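Local coordinates for protein PHB depolymerase (Penicillium funiculosum, PDB 2D81) that hydrolyses the ester bonds of the polyester poly(3-hydroxybutyrate), and here carries a bound trimer of (R)-3-hydroxybutyrate, at residues Q90-M95 / L169-G174; N11-S16 / D34-G39; A83-L88 / G117-S122; D163-A168 / T245-W250. All blocks are in the same frame, centred on the assembly; numbering follows the deposited sequence.

Interaction 1 (Q90-M95 / L169-G174). With NAG (2-acetamido-2-deoxy-beta-D-glucopyranose), chain B.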
loop_
_atom_site.group_PDB
_atom_site.type_symbol
_atom_site.label_atom_id
_atom_site.label_comp_id
_atom_site.label_asym_id
_atom_site.label_seq_id
_atom_site.Cartn_x
_atom_site.Cartn_y
_atom_site.Cartn_z
ATOM N N GLN A 90 13.449 11.651 -6.183
ATOM C CA GLN A 90 14.289 11.219 -5.067
ATOM C C GLN A 90 13.542 10.257 -4.155
ATOM O O GLN A 90 13.541 10.417 -2.932
ATOM C CB GLN A 90 14.759 12.424 -4.250
ATOM C CG GLN A 90 15.675 13.370 -5.002
ATOM C CD GLN A 90 16.263 14.437 -4.102
ATOM O OE1 GLN A 90 15.535 15.162 -3.420
ATOM N NE2 GLN A 90 17.588 14.541 -4.096
ATOM N N ARG A 91 12.900 9.265 -4.758
ATOM C CA ARG A 91 12.173 8.250 -4.006
ATOM C C ARG A 91 12.603 6.864 -4.462
ATOM O O ARG A 91 12.866 6.641 -5.644
ATOM C CB ARG A 91 10.666 8.413 -4.224
ATOM C CG ARG A 91 10.102 9.727 -3.699
ATOM C CD ARG A 91 10.014 9.728 -2.180
ATOM N NE ARG A 91 9.530 11.004 -1.656
ATOM C CZ ARG A 91 10.286 12.083 -1.485
ATOM N NH1 ARG A 91 9.751 13.199 -1.007
ATOM N NH2 ARG A 91 11.579 12.047 -1.778
ATOM N N LYS A 92 12.678 5.935 -3.515
ATOM C CA LYS A 92 12.877 4.530 -3.843
ATOM C C LYS A 92 11.518 3.931 -4.171
ATOM O O LYS A 92 10.587 4.009 -3.368
ATOM C CB LYS A 92 13.504 3.784 -2.662
ATOM C CG LYS A 92 14.839 4.351 -2.201
ATOM C CD LYS A 92 15.877 4.297 -3.306
ATOM C CE LYS A 92 16.284 2.867 -3.619
ATOM N NZ LYS A 92 17.035 2.262 -2.486
ATOM N N ILE A 93 11.400 3.340 -5.356
ATOM C CA ILE A 93 10.129 2.783 -5.796
ATOM C C ILE A 93 10.295 1.316 -6.153
ATOM O O ILE A 93 11.114 0.958 -7.002
ATOM C CB ILE A 93 9.577 3.550 -7.019
ATOM C CG1 ILE A 93 9.379 5.023 -6.654
ATOM C CG2 ILE A 93 8.251 2.939 -7.472
ATOM C CD1 ILE A 93 8.924 5.892 -7.809
ATOM N N TYR A 94 9.522 0.474 -5.474
ATOM C CA TYR A 94 9.536 -0.965 -5.694
ATOM C C TYR A 94 8.228 -1.384 -6.356
ATOM O O TYR A 94 7.154 -0.962 -5.938
ATOM C CB TYR A 94 9.690 -1.699 -4.359
ATOM C CG TYR A 94 9.515 -3.199 -4.467
ATOM C CD1 TYR A 94 10.582 -4.024 -4.814
ATOM C CD2 TYR A 94 8.269 -3.787 -4.251
ATOM C CE1 TYR A 94 10.412 -5.399 -4.944
ATOM C CE2 TYR A 94 8.088 -5.159 -4.382
ATOM C CZ TYR A 94 9.163 -5.958 -4.728
ATOM O OH TYR A 94 8.985 -7.312 -4.866
ATOM N N MET A 95 8.327 -2.210 -7.392
ATOM C CA MET A 95 7.148 -2.701 -8.100
ATOM C C MET A 95 7.257 -4.199 -8.357
ATOM O O MET A 95 8.332 -4.700 -8.689
ATOM C CB MET A 95 6.979 -1.955 -9.426
ATOM C CG MET A 95 6.548 -0.510 -9.252
ATOM S SD MET A 95 6.531 0.400 -10.802
ATOM C CE MET A 95 8.254 0.883 -10.894
ATOM N N LEU A 169 10.799 -3.844 1.424
ATOM C CA LEU A 169 11.390 -3.083 2.523
ATOM C C LEU A 169 12.888 -2.863 2.338
ATOM O O LEU A 169 13.403 -1.776 2.618
ATOM C CB LEU A 169 11.129 -3.785 3.860
ATOM C CG LEU A 169 9.669 -3.821 4.322
ATOM C CD1 LEU A 169 9.566 -4.613 5.618
ATOM C CD2 LEU A 169 9.151 -2.394 4.515
ATOM N N LYS A 170 13.590 -3.886 1.863
ATOM C CA LYS A 170 15.007 -3.736 1.583
ATOM C C LYS A 170 15.250 -2.760 0.438
ATOM O O LYS A 170 16.219 -2.008 0.467
ATOM C CB LYS A 170 15.647 -5.093 1.271
ATOM C CG LYS A 170 15.836 -5.963 2.508
ATOM C CD LYS A 170 16.616 -7.236 2.206
ATOM C CE LYS A 170 15.832 -8.188 1.325
ATOM N NZ LYS A 170 16.619 -9.421 1.042
ATOM N N TRP A 171 14.376 -2.750 -0.564
ATOM C CA TRP A 171 14.564 -1.804 -1.655
ATOM C C TRP A 171 14.336 -0.377 -1.176
ATOM O O TRP A 171 15.103 0.528 -1.502
ATOM C CB TRP A 171 13.624 -2.089 -2.828
ATOM C CG TRP A 171 13.941 -1.191 -3.977
ATOM C CD1 TRP A 171 13.244 -0.089 -4.384
ATOM C CD2 TRP A 171 15.106 -1.257 -4.802
ATOM N NE1 TRP A 171 13.909 0.541 -5.412
ATOM C CE2 TRP A 171 15.056 -0.157 -5.688
ATOM C CE3 TRP A 171 16.193 -2.139 -4.876
ATOM C CZ2 TRP A 171 16.052 0.086 -6.639
ATOM C CZ3 TRP A 171 17.185 -1.898 -5.822
ATOM C CH2 TRP A 171 17.106 -0.795 -6.691
ATOM N N ILE A 172 13.279 -0.184 -0.398
ATOM C CA ILE A 172 12.918 1.149 0.064
ATOM C C ILE A 172 13.938 1.704 1.059
ATOM O O ILE A 172 14.336 2.864 0.960
ATOM C CB ILE A 172 11.515 1.140 0.707
ATOM C CG1 ILE A 172 10.472 0.808 -0.366
ATOM C CG2 ILE A 172 11.213 2.496 1.348
ATOM C CD1 ILE A 172 9.063 0.617 0.164
ATOM N N TYR A 173 14.370 0.875 2.006
ATOM C CA TYR A 173 15.251 1.346 3.070
ATOM C C TYR A 173 16.728 1.036 2.863
ATOM O O TYR A 173 17.576 1.516 3.619
ATOM C CB TYR A 173 14.795 0.784 4.420
ATOM C CG TYR A 173 13.496 1.386 4.892
ATOM C CD1 TYR A 173 12.273 0.793 4.578
ATOM C CD2 TYR A 173 13.485 2.586 5.600
ATOM C CE1 TYR A 173 11.069 1.388 4.956
ATOM C CE2 TYR A 173 12.290 3.189 5.980
ATOM C CZ TYR A 173 11.088 2.584 5.652
ATOM O OH TYR A 173 9.911 3.189 6.006
ATOM N N GLY A 174 17.033 0.246 1.842
ATOM C CA GLY A 174 18.411 -0.137 1.597
ATOM C C GLY A 174 18.795 -1.331 2.443
ATOM O O GLY A 174 18.050 -2.310 2.520
HETATM C C1 NAG B . 18.264 7.302 -4.620
HETATM C C2 NAG B . 18.436 8.830 -4.664
HETATM C C3 NAG B . 19.253 9.345 -3.461
HETATM C C4 NAG B . 18.829 8.696 -2.134
HETATM C C5 NAG B . 18.722 7.183 -2.295
HETATM C C6 NAG B . 18.254 6.471 -1.042
HETATM C C7 NAG B . 18.752 10.210 -6.632
HETATM C C8 NAG B . 19.800 10.822 -7.548
HETATM N N2 NAG B . 19.133 9.172 -5.891
HETATM O O3 NAG B . 19.094 10.751 -3.350
HETATM O O4 NAG B . 19.793 8.994 -1.137
HETATM O O5 NAG B . 17.783 6.880 -3.341
HETATM O O6 NAG B . 18.755 5.142 -0.997
HETATM O O7 NAG B . 17.614 10.680 -6.604
#

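Interaction 2 (N11-S16 / D34-G39)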
loop_
_atom_site.group_PDB
_atom_site.type_symbol
_atom_site.label_atom_id
_atom_site.label_comp_id
_atom_site.label_asym_id
_atom_site.label_seq_id
_atom_site.Cartn_x
_atom_site.Cartn_y
_atom_site.Cartn_z
ATOM N N ASN A 11 11.134 11.565 8.406
ATOM C CA ASN A 11 11.830 11.406 7.133
ATOM C C ASN A 11 12.079 9.937 6.793
ATOM O O ASN A 11 12.861 9.631 5.893
ATOM C CB ASN A 11 13.173 12.146 7.150
ATOM C CG ASN A 11 14.163 11.542 8.131
ATOM O OD1 ASN A 11 14.177 10.330 8.355
ATOM N ND2 ASN A 11 15.011 12.385 8.713
ATOM N N SER A 12 11.418 9.032 7.512
ATOM C CA SER A 12 11.665 7.605 7.336
ATOM C C SER A 12 10.387 6.856 6.977
ATOM O O SER A 12 10.295 5.640 7.173
ATOM C CB SER A 12 12.250 7.010 8.618
ATOM O OG SER A 12 11.293 7.034 9.662
ATOM N N VAL A 13 9.406 7.582 6.452
ATOM C CA VAL A 13 8.083 7.016 6.197
ATOM C C VAL A 13 7.935 6.516 4.758
ATOM O O VAL A 13 8.398 7.156 3.807
ATOM C CB VAL A 13 6.975 8.058 6.490
ATOM C CG1 VAL A 13 5.603 7.455 6.223
ATOM C CG2 VAL A 13 7.070 8.522 7.944
ATOM N N SER A 14 7.286 5.366 4.611
ATOM C CA SER A 14 7.022 4.782 3.299
ATOM C C SER A 14 5.727 3.975 3.345
ATOM O O SER A 14 5.123 3.823 4.410
ATOM C CB SER A 14 8.183 3.874 2.880
ATOM O OG SER A 14 8.366 2.816 3.809
ATOM N N VAL A 15 5.306 3.460 2.192
ATOM C CA VAL A 15 4.050 2.723 2.087
ATOM C C VAL A 15 4.106 1.691 0.957
ATOM O O VAL A 15 4.789 1.895 -0.047
ATOM C CB VAL A 15 2.862 3.693 1.832
ATOM C CG1 VAL A 15 3.109 4.501 0.556
ATOM C CG2 VAL A 15 1.558 2.914 1.725
ATOM N N SER A 16 3.395 0.578 1.133
ATOM C CA SER A 16 3.212 -0.404 0.062
ATOM C C SER A 16 1.849 -1.074 0.202
ATOM O O SER A 16 1.168 -0.903 1.212
ATOM C CB SER A 16 4.323 -1.470 0.095
ATOM O OG SER A 16 4.189 -2.354 1.196
ATOM N N ASP A 34 5.465 13.987 -0.164
ATOM C CA ASP A 34 6.174 14.688 0.901
ATOM C C ASP A 34 6.099 13.943 2.233
ATOM O O ASP A 34 7.023 14.010 3.045
ATOM C CB ASP A 34 5.612 16.107 1.068
ATOM C CG ASP A 34 4.135 16.112 1.425
ATOM O OD1 ASP A 34 3.348 15.461 0.712
ATOM O OD2 ASP A 34 3.757 16.769 2.421
ATOM N N VAL A 35 4.997 13.234 2.451
ATOM C CA VAL A 35 4.800 12.464 3.675
ATOM C C VAL A 35 5.521 11.125 3.566
ATOM O O VAL A 35 6.217 10.703 4.492
ATOM C CB VAL A 35 3.299 12.201 3.930
ATOM C CG1 VAL A 35 3.117 11.305 5.151
ATOM C CG2 VAL A 35 2.572 13.522 4.138
ATOM N N PHE A 36 5.351 10.461 2.428
ATOM C CA PHE A 36 6.018 9.186 2.192
ATOM C C PHE A 36 7.343 9.426 1.482
ATOM O O PHE A 36 7.512 9.120 0.301
ATOM C CB PHE A 36 5.086 8.268 1.394
ATOM C CG PHE A 36 3.778 8.015 2.093
ATOM C CD1 PHE A 36 2.686 8.854 1.883
ATOM C CD2 PHE A 36 3.671 7.000 3.042
ATOM C CE1 PHE A 36 1.507 8.694 2.614
ATOM C CE2 PHE A 36 2.496 6.831 3.780
ATOM C CZ PHE A 36 1.413 7.682 3.566
ATOM N N ASN A 37 8.289 9.979 2.233
ATOM C CA ASN A 37 9.461 10.610 1.646
ATOM C C ASN A 37 10.628 9.679 1.351
ATOM O O ASN A 37 11.574 10.072 0.670
ATOM C CB ASN A 37 9.928 11.764 2.535
ATOM C CG ASN A 37 9.772 11.465 4.006
ATOM O OD1 ASN A 37 10.224 10.430 4.493
ATOM N ND2 ASN A 37 9.125 12.375 4.731
ATOM N N VAL A 38 10.573 8.446 1.846
ATOM C CA VAL A 38 11.591 7.470 1.475
ATOM C C VAL A 38 11.211 6.809 0.150
ATOM O O VAL A 38 12.052 6.617 -0.727
ATOM C CB VAL A 38 11.759 6.376 2.553
ATOM C CG1 VAL A 38 12.899 5.448 2.171
ATOM C CG2 VAL A 38 12.036 7.013 3.902
ATOM N N GLY A 39 9.935 6.472 0.006
ATOM C CA GLY A 39 9.470 5.871 -1.230
ATOM C C GLY A 39 8.253 5.001 -0.998
ATOM O O GLY A 39 7.614 5.090 0.049
#

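Interaction 3 (A83-L88 / G117-S122)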
loop_
_atom_site.group_PDB
_atom_site.type_symbol
_atom_site.label_atom_id
_atom_site.label_comp_id
_atom_site.label_asym_id
_atom_site.label_seq_id
_atom_site.Cartn_x
_atom_site.Cartn_y
_atom_site.Cartn_z
ATOM N N ALA A 83 1.421 16.693 -4.082
ATOM C CA ALA A 83 2.741 17.231 -3.775
ATOM C C ALA A 83 3.564 17.306 -5.058
ATOM O O ALA A 83 3.316 16.559 -6.004
ATOM C CB ALA A 83 3.442 16.346 -2.747
ATOM N N SER A 84 4.540 18.207 -5.088
ATOM C CA SER A 84 5.371 18.385 -6.276
ATOM C C SER A 84 5.926 17.055 -6.777
ATOM O O SER A 84 6.509 16.288 -6.011
ATOM C CB SER A 84 6.533 19.332 -5.973
ATOM O OG SER A 84 7.412 19.415 -7.081
ATOM N N VAL A 85 5.738 16.782 -8.065
ATOM C CA VAL A 85 6.236 15.544 -8.646
ATOM C C VAL A 85 7.760 15.510 -8.703
ATOM O O VAL A 85 8.355 14.460 -8.943
ATOM C CB VAL A 85 5.670 15.317 -10.065
ATOM C CG1 VAL A 85 4.163 15.128 -9.991
ATOM C CG2 VAL A 85 6.016 16.489 -10.967
ATOM N N ALA A 86 8.391 16.658 -8.474
ATOM C CA ALA A 86 9.844 16.706 -8.339
ATOM C C ALA A 86 10.312 15.769 -7.227
ATOM O O ALA A 86 11.407 15.204 -7.294
ATOM C CB ALA A 86 10.296 18.137 -8.047
ATOM N N ASN A 87 9.482 15.601 -6.202
ATOM C CA ASN A 87 9.823 14.694 -5.111
ATOM C C ASN A 87 10.067 13.279 -5.618
ATOM O O ASN A 87 10.928 12.566 -5.099
ATOM C CB ASN A 87 8.712 14.656 -4.057
ATOM C CG ASN A 87 8.523 15.983 -3.356
ATOM O OD1 ASN A 87 9.431 16.814 -3.317
ATOM N ND2 ASN A 87 7.341 16.184 -2.781
ATOM N N LEU A 88 9.308 12.867 -6.627
ATOM C CA LEU A 88 9.391 11.493 -7.107
ATOM C C LEU A 88 10.768 11.179 -7.684
ATOM O O LEU A 88 11.127 10.015 -7.852
ATOM C CB LEU A 88 8.311 11.233 -8.159
ATOM C CG LEU A 88 6.876 11.342 -7.644
ATOM C CD1 LEU A 88 5.906 11.197 -8.808
ATOM C CD2 LEU A 88 6.620 10.271 -6.582
ATOM N N GLY A 117 8.112 6.478 -14.674
ATOM C CA GLY A 117 9.380 6.716 -15.345
ATOM C C GLY A 117 9.546 8.147 -15.827
ATOM O O GLY A 117 10.665 8.614 -16.059
ATOM N N ASN A 118 8.428 8.849 -15.980
ATOM C CA ASN A 118 8.456 10.254 -16.368
ATOM C C ASN A 118 9.013 11.136 -15.261
ATOM O O ASN A 118 9.445 12.263 -15.518
ATOM C CB ASN A 118 7.045 10.728 -16.730
ATOM C CG ASN A 118 6.570 10.181 -18.056
ATOM O OD1 ASN A 118 6.954 10.674 -19.115
ATOM N ND2 ASN A 118 5.736 9.150 -18.009
ATOM N N PHE A 119 9.001 10.629 -14.032
ATOM C CA PHE A 119 9.305 11.458 -12.868
ATOM C C PHE A 119 10.396 10.898 -11.961
ATOM O O PHE A 119 10.994 11.643 -11.184
ATOM C CB PHE A 119 8.041 11.682 -12.041
ATOM C CG PHE A 119 6.867 12.141 -12.851
ATOM C CD1 PHE A 119 5.871 11.244 -13.221
ATOM C CD2 PHE A 119 6.775 13.463 -13.275
ATOM C CE1 PHE A 119 4.795 11.655 -14.006
ATOM C CE2 PHE A 119 5.702 13.886 -14.062
ATOM C CZ PHE A 119 4.712 12.980 -14.427
ATOM N N ASP A 120 10.650 9.594 -12.046
ATOM C CA ASP A 120 11.567 8.955 -11.109
ATOM C C ASP A 120 12.976 8.733 -11.650
ATOM O O ASP A 120 13.282 9.077 -12.793
ATOM C CB ASP A 120 10.972 7.627 -10.608
ATOM C CG ASP A 120 10.820 6.583 -11.707
ATOM O OD1 ASP A 120 9.971 5.682 -11.534
ATOM O OD2 ASP A 120 11.543 6.639 -12.724
ATOM N N ASN A 121 13.824 8.163 -10.801
ATOM C CA ASN A 121 15.223 7.884 -11.113
ATOM C C ASN A 121 15.390 6.374 -11.273
ATOM O O ASN A 121 15.108 5.616 -10.344
ATOM C CB ASN A 121 16.100 8.394 -9.965
ATOM C CG ASN A 121 17.529 7.878 -10.035
ATOM O OD1 ASN A 121 18.282 8.214 -10.949
ATOM N ND2 ASN A 121 17.906 7.056 -9.062
ATOM N N SER A 122 15.839 5.933 -12.446
ATOM C CA SER A 122 15.840 4.504 -12.759
ATOM C C SER A 122 16.677 3.677 -11.779
ATOM O O SER A 122 16.305 2.554 -11.432
ATOM C CB SER A 122 16.337 4.264 -14.193
ATOM O OG SER A 122 17.731 4.488 -14.306
HETATM O O HOH W 1 10.457 14.237 -10.720
HETATM O O HOH W 2 13.164 8.149 -8.006
#

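Interaction 4 (D163-A168 / T245-W250)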
loop_
_atom_site.group_PDB
_atom_site.type_symbol
_atom_site.label_atom_id
_atom_site.label_comp_id
_atom_site.label_asym_id
_atom_site.label_seq_id
_atom_site.Cartn_x
_atom_site.Cartn_y
_atom_site.Cartn_z
ATOM N N ASP A 163 10.096 -13.722 -1.093
ATOM C CA ASP A 163 9.827 -12.865 0.053
ATOM C C ASP A 163 9.541 -11.445 -0.430
ATOM O O ASP A 163 10.440 -10.609 -0.492
ATOM C CB ASP A 163 11.040 -12.869 0.987
ATOM C CG ASP A 163 10.812 -12.061 2.255
ATOM O OD1 ASP A 163 11.770 -11.928 3.042
ATOM O OD2 ASP A 163 9.687 -11.564 2.471
ATOM N N GLY A 164 8.282 -11.186 -0.777
ATOM C CA GLY A 164 7.910 -9.890 -1.317
ATOM C C GLY A 164 8.049 -8.757 -0.321
ATOM O O GLY A 164 8.550 -7.687 -0.665
ATOM N N ALA A 165 7.599 -8.984 0.909
ATOM C CA ALA A 165 7.679 -7.957 1.942
ATOM C C ALA A 165 9.129 -7.552 2.151
ATOM O O ALA A 165 9.453 -6.365 2.214
ATOM C CB ALA A 165 7.078 -8.473 3.250
ATOM N N GLY A 166 10.002 -8.549 2.251
ATOM C CA GLY A 166 11.414 -8.280 2.441
ATOM C C GLY A 166 12.030 -7.543 1.266
ATOM O O GLY A 166 12.823 -6.624 1.446
ATOM N N ALA A 167 11.669 -7.952 0.054
ATOM C CA ALA A 167 12.188 -7.301 -1.142
ATOM C C ALA A 167 11.796 -5.826 -1.151
ATOM O O ALA A 167 12.625 -4.956 -1.414
ATOM C CB ALA A 167 11.655 -7.994 -2.390
ATOM N N ALA A 168 10.528 -5.552 -0.864
ATOM C CA ALA A 168 10.031 -4.178 -0.864
ATOM C C ALA A 168 10.720 -3.328 0.202
ATOM O O ALA A 168 11.173 -2.217 -0.078
ATOM C CB ALA A 168 8.518 -4.166 -0.645
ATOM N N THR A 245 1.895 -11.938 5.698
ATOM C CA THR A 245 2.589 -11.240 4.619
ATOM C C THR A 245 4.092 -11.150 4.844
ATOM O O THR A 245 4.861 -11.048 3.890
ATOM C CB THR A 245 2.045 -9.815 4.421
ATOM O OG1 THR A 245 2.013 -9.136 5.682
ATOM C CG2 THR A 245 0.644 -9.859 3.821
ATOM N N GLY A 246 4.509 -11.172 6.106
ATOM C CA GLY A 246 5.933 -11.202 6.394
ATOM C C GLY A 246 6.607 -9.860 6.635
ATOM O O GLY A 246 7.821 -9.815 6.828
ATOM N N TYR A 247 5.846 -8.769 6.630
ATOM C CA TYR A 247 6.426 -7.459 6.932
ATOM C C TYR A 247 7.024 -7.443 8.331
ATOM O O TYR A 247 8.112 -6.904 8.548
ATOM C CB TYR A 247 5.379 -6.344 6.859
ATOM C CG TYR A 247 4.859 -6.022 5.479
ATOM C CD1 TYR A 247 3.718 -6.642 4.982
ATOM C CD2 TYR A 247 5.487 -5.062 4.684
ATOM C CE1 TYR A 247 3.206 -6.311 3.731
ATOM C CE2 TYR A 247 4.988 -4.726 3.431
ATOM C CZ TYR A 247 3.844 -5.353 2.962
ATOM O OH TYR A 247 3.331 -5.016 1.735
ATOM N N ASN A 248 6.297 -8.022 9.282
ATOM C CA ASN A 248 6.666 -7.892 10.684
ATOM C C ASN A 248 7.992 -8.575 10.984
ATOM O O ASN A 248 8.733 -8.132 11.861
ATOM C CB ASN A 248 5.570 -8.467 11.587
ATOM C CG ASN A 248 4.245 -7.759 11.410
ATOM O OD1 ASN A 248 4.197 -6.624 10.939
ATOM N ND2 ASN A 248 3.161 -8.421 11.800
ATOM N N LYS A 249 8.290 -9.648 10.255
ATOM C CA LYS A 249 9.552 -10.364 10.429
ATOM C C LYS A 249 10.741 -9.439 10.199
ATOM O O LYS A 249 11.742 -9.508 10.916
ATOM C CB LYS A 249 9.633 -11.543 9.455
ATOM C CG LYS A 249 8.544 -12.583 9.649
ATOM C CD LYS A 249 8.703 -13.733 8.670
ATOM C CE LYS A 249 7.642 -14.795 8.897
ATOM N NZ LYS A 249 7.731 -15.377 10.265
ATOM N N TRP A 250 10.628 -8.576 9.193
ATOM C CA TRP A 250 11.682 -7.620 8.884
ATOM C C TRP A 250 11.658 -6.411 9.815
ATOM O O TRP A 250 12.706 -5.933 10.256
ATOM C CB TRP A 250 11.568 -7.161 7.424
ATOM C CG TRP A 250 11.963 -8.224 6.450
ATOM C CD1 TRP A 250 11.142 -9.121 5.824
ATOM C CD2 TRP A 250 13.296 -8.547 6.040
ATOM N NE1 TRP A 250 11.884 -9.985 5.050
ATOM C CE2 TRP A 250 13.210 -9.655 5.167
ATOM C CE3 TRP A 250 14.559 -8.009 6.330
ATOM C CZ2 TRP A 250 14.339 -10.234 4.578
ATOM C CZ3 TRP A 250 15.682 -8.586 5.744
ATOM C CH2 TRP A 250 15.563 -9.688 4.879
HETATM O O HOH W 3 6.708 -11.578 1.864
HETATM O O HOH W 4 9.209 -11.950 5.287
#

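Interaction 1 (Q90-M95 / L169-G174)
Lys92 reaches from strand 92-95 of the central sheet of this alpha/beta hydrolase fold to Trp171 on helix 169-173, which runs nearly antiparallel to the strand (162° between their N-to-C directions), with axes 7.4 Å apart at closest. Its CB lies beside the carbonyls of Trp171 and Ile172, in the last turn of the helix, and its CG comes 3.5 Å from Ile172 O. A bend at chi2 (-61°) brings Lys92 CD to the protein-attached N-acetylglucosamine, 3.2 Å from NAG O5. A second bend, at chi3, sets CE 3.7 Å above the plane of the Trp171 indole, offset toward the rim, as a CH-pi contact. With chi4 bent too, NZ donates 2.8 Å to Trp171 O, nearly along the C=O axis (171°), and lies over the five-membered ring, 4.5 Å from its centroid, in a cation-pi contact. The ammonium would probably be stabilised by its place at the carbonyl end of the helix. An alanine here would probably leave Trp171 O without its ammonium mate and open a gap between the indole face and the sugar. Trp171 NE1 is bound to Asn124 O, while Tyr94 CB touches Trp171 CD1 at 3.9 Å.

Interaction 2 (N11-S16 / D34-G39)
A beta-alpha-beta crossover of the alpha/beta hydrolase sheet closes here, where Val13 of strand 13-16 meets Val38 in the loop that brings helix 20-31 back to the neighbouring parallel strand 39-43. Val38 N donates to Val13 O at 3.2 Å, nearly straight (167° at the hydrogen). The same oxygen receives a CA-H...O contact from Phe36, whose CA is 3.5 Å from Val13 O and which centres an inverse gamma turn. Two valines press on one corner of the Phe36 ring: CD2 lies 3.6 Å from Val15 CG1 and 3.7 Å from Val13 CG1. Val15 CG1 gets there by standing between its own backbone N and carbonyl carbon (chi1 58°). The ring's edge faces the Ser14 carbonyl, and Val35 CG1 lies over one face. Val38 CG2 packs 3.4 Å from Asn11 O. Asn37 OD1 sits 3.0 Å from the carbonyl carbon of Asn11, while its ND2 donates to Asp34 O and Pro10 O. Gly39 has backbone angles (phi 153°) at which a side chain would strike the preceding carbonyl. The contact thus rests on one direct hydrogen bond, an apolar side of Val13, Val15 and Phe36, and Asn37 and Val38 lying against the Asn11-Ser12 backbone.

Interaction 3 (A83-L88 / G117-S122)
Leu88 and Asp120 bring their backbones together with CA atoms 5.2 Å apart, where two loops pass each other beside the central, mostly parallel sheet of the alpha/beta hydrolase fold. Each loop follows a helix, 68-77 or 106-116, and leads into one of two adjacent strands, 92-98 and 125-130. No direct hydrogen bond joins them, although Asp120 CA points its hydrogen at Leu88 O, 3.5 Å away (145° at the hydrogen). The 83-88 loop begins with an ST turn, Ser84 OG accepting from Ala86 N, and then coils so that Val85 and Leu88 both project toward Phe119. With Phe119 CG anti to its own carbonyl carbon (chi1 -50°), the ring lies beside Val85, whose CB is 3.9 Å from Phe119 CD2. Leu88 lies alongside the phenylalanine, pointing the same way, with CD1 3.9 Å from Phe119 CB. Asn118 CB lies over one face of the ring, and Met74 of helix 68-77 touches both Leu88 and Phe119. Two waters supply the polar links. One donates to Val85 O at 2.8 Å and to Phe119 O at 2.7 Å, bridging two carbonyls. The other donates to Leu88 O at 2.8 Å and accepts from Asn121 N at 2.9 Å.

Interaction 4 (D163-A168 / T245-W250)
Trp250 lies flat against the first turn of helix 164-168, so closely that Gly166 CA is only 3.1 Å above the indole plane; a beta carbon on this glycine would clash with NE1. Here, on one side of the alpha/beta hydrolase sheet, the start of helix 164-173 meets the short helix 247-251. Asp163, the N-cap, has CG anti to its backbone N (chi1 -177°), which carries the carboxylate to both partners. Its OD1 takes the indole N-H through the syn lone pair, 2.8 Å from Trp250 NE1 and in the plane of the ring. Its OD2 accepts from Gly166 N at 3.0 Å, the donor standing well above the carboxylate plane (63°). Arg179 forms a salt bridge to OD1. A leucine in place of Trp250 would probably cost Asp163 OD1 the indole N-H, leaving it to Arg179, and Gly166 CA the flat surface it rests on. Ala165 completes the packed part, its CB 3.9 Å above the centre of the Tyr247 ring. On the contrasting side water replaces protein contact: one molecule accepts from Ala165 N at 2.9 Å and sits between Asp163 OD2 and Thr245 O, and a second lies 2.9 Å from Asp163 OD2 and 3.0 Å from Gly246 O.

Interactions 1 and 4 share helix 164-173: Lys92 and Trp171 meet near its C-terminal end, Asp163 and Trp250 at its start, with centres about 13 Å apart. Tyr94 joins them, its CD2 3.6 Å from Ala168 CB. Interactions 1 and 2 have centres about 10 Å apart and touch through Tyr173 OH, 2.7 Å from Ser14 OG; along the same strand Ser16 OG is 2.8 Å from Tyr247 OH of interaction 4. Interaction 3 is more peripheral, about 25 Å from interaction 4 between centres, yet Ala83 CB comes 3.6 Å from Asp34 OD1 of interaction 2. None of the four includes a residue of the trimer pocket, but strand 13-18 of interaction 2 leads directly toward Ser20, which lines it.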